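Local coordinates for DUF4847 domain-containing protein (Bacteroides vulgatus, PDB 4ZGF), which is of unknown function but binds calcium ions and belongs to a lipocalin-like family of the calycin clan, at residues N26-K30 with Y31-A35. Numbering follows the deposited sequence. Where two conformers were deposited one is given.
Sequences NGEPK and YNAMA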
loop_
_atom_site.group_PDB
_atom_site.type_symbol
_atom_site.label_atom_id
_atom_site.label_comp_id
_atom_site.label_asym_id
_atom_site.label_seq_id
_atom_site.Cartn_x
_atom_site.Cartn_y
_atom_site.Cartn_z
ATOM N N ASN A 26 -8.847 -5.080 10.160
ATOM C CA ASN A 26 -10.065 -4.899 9.403
ATOM C C ASN A 26 -10.290 -3.432 9.126
ATOM O O ASN A 26 -9.756 -2.533 9.802
ATOM C CB ASN A 26 -11.238 -5.523 10.145
ATOM C CG ASN A 26 -12.385 -5.992 9.215
ATOM O OD1 ASN A 26 -12.394 -5.809 7.996
ATOM N ND2 ASN A 26 -13.295 -6.719 9.808
ATOM N N GLY A 27 -11.096 -3.170 8.117
ATOM C CA GLY A 27 -11.388 -1.837 7.646
ATOM C C GLY A 27 -12.216 -1.887 6.383
ATOM O O GLY A 27 -12.573 -2.987 5.902
ATOM N N GLU A 28 -12.527 -0.713 5.843
ATOM C CA GLU A 28 -13.403 -0.605 4.689
ATOM C C GLU A 28 -12.571 -0.343 3.440
ATOM O O GLU A 28 -11.869 0.670 3.395
ATOM C CB GLU A 28 -14.425 0.521 4.884
ATOM C CG GLU A 28 -15.445 0.628 3.737
ATOM C CD GLU A 28 -16.440 1.782 3.823
ATOM O OE1 GLU A 28 -16.593 2.421 4.896
ATOM O OE2 GLU A 28 -17.109 2.040 2.787
ATOM N N PRO A 29 -12.626 -1.214 2.433
ATOM C CA PRO A 29 -11.783 -1.032 1.232
ATOM C C PRO A 29 -12.349 0.075 0.358
ATOM O O PRO A 29 -13.439 -0.041 -0.186
ATOM C CB PRO A 29 -11.865 -2.402 0.543
ATOM C CG PRO A 29 -13.223 -2.931 0.944
ATOM C CD PRO A 29 -13.438 -2.450 2.355
ATOM N N LYS A 30 -11.588 1.166 0.189
ATOM C CA LYS A 30 -12.075 2.390 -0.420
ATOM C C LYS A 30 -12.525 2.194 -1.868
ATOM O O LYS A 30 -13.647 2.589 -2.219
ATOM C CB LYS A 30 -10.946 3.436 -0.361
ATOM C CG LYS A 30 -11.302 4.736 -1.037
ATOM C CD LYS A 30 -10.198 5.787 -0.898
ATOM C CE LYS A 30 -10.533 7.046 -1.664
ATOM N NZ LYS A 30 -9.474 8.073 -1.461
ATOM N N TYR A 31 -11.641 1.679 -2.719
ATOM C CA TYR A 31 -11.971 1.648 -4.149
ATOM C C TYR A 31 -12.871 0.474 -4.505
ATOM O O TYR A 31 -13.704 0.609 -5.401
ATOM C CB TYR A 31 -10.690 1.747 -4.983
ATOM C CG TYR A 31 -10.076 3.129 -4.846
ATOM C CD1 TYR A 31 -10.719 4.212 -5.414
ATOM C CD2 TYR A 31 -8.915 3.356 -4.122
ATOM C CE1 TYR A 31 -10.209 5.496 -5.302
ATOM C CE2 TYR A 31 -8.382 4.638 -3.997
ATOM C CZ TYR A 31 -9.032 5.706 -4.591
ATOM O OH TYR A 31 -8.573 7.004 -4.481
ATOM N N ASN A 32 -12.756 -0.659 -3.790
ATOM C CA ASN A 32 -13.739 -1.717 -3.993
ATOM C C ASN A 32 -15.130 -1.251 -3.548
ATOM O O ASN A 32 -16.122 -1.562 -4.219
ATOM C CB ASN A 32 -13.306 -2.989 -3.284
ATOM C CG ASN A 32 -12.227 -3.724 -4.059
ATOM O OD1 ASN A 32 -12.529 -4.425 -5.049
ATOM N ND2 ASN A 32 -10.984 -3.573 -3.653
ATOM N N ALA A 33 -15.217 -0.496 -2.446
ATOM C CA ALA A 33 -16.522 0.081 -2.059
ATOM C C ALA A 33 -16.999 1.053 -3.105
ATOM O O ALA A 33 -18.186 1.068 -3.475
ATOM C CB ALA A 33 -16.455 0.731 -0.704
HETATM N N MSE A 34 -16.100 1.911 -3.610
HETATM C CA MSE A 34 -16.500 2.884 -4.634
HETATM C C MSE A 34 -17.072 2.211 -5.854
HETATM O O MSE A 34 -18.074 2.666 -6.417
HETATM C CB MSE A 34 -15.295 3.770 -5.000
HETATM C CG MSE A 34 -15.725 4.936 -5.877
HETATM SE SE MSE A 34 -14.174 6.023 -6.418
HETATM C CE MSE A 34 -13.658 6.616 -4.656
ATOM N N ALA A 35 -16.440 1.104 -6.285
ATOM C CA ALA A 35 -16.902 0.349 -7.461
ATOM C C ALA A 35 -18.273 -0.287 -7.253
ATOM O O ALA A 35 -18.907 -0.704 -8.217
ATOM C CB ALA A 35 -15.881 -0.715 -7.834
#
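Glu-28 and Ala-33 make the first touch between strand 26-29 and the helical turn that follows it: in one of its two conformers the glutamate, its chain extended, brings OE2 to 3.8 Å from Ala-33 CB. That is a carbon-oxygen contact at the margin; the other oxygen, OE1, forms a salt bridge with Lys-19. Pro-29, the N-cap residue, couples strand to helix through its backbone. Its O accepts from Ala-33 N at 2.9 Å, with an N-H...O angle of 154°. Its CB meets Asn-32 CB at 4.1 Å. One residue on, the N-H of Met-34 (a selenomethionine) bonds to Lys-30 O, with N and O also 2.9 Å apart, so the i to i+4 pattern starts at the cap. This is a strand-to-helix junction; strand 26-29 belongs to a curled antiparallel sheet, pairing with strand 11-21, as in lipocalin-like proteins of the calycin clan. Lys-30 has CG anti to its own N (chi1 177°) and stays extended to NZ, which runs the chain alongside Tyr-31. Its CG sits over the ring centre in a CH-pi contact, 4.1 Å from the Tyr-31 centroid and 8° off the normal, and CD follows over the same ring, 3.8 Å from Tyr-31 CE2. NZ reaches Tyr-31 OH at 3.3 Å, a weak hydrogen bond; both groups have a stronger partner in Glu-104, through a salt bridge from NZ and a hydrogen bond with OH. With an alanine at Tyr-31, the lysine methylenes would probably lose the ring they lie against and Glu-104 its phenolic partner, and a gap would open against Ala-49, Leu-50 and Ile-53 of helix 40-54.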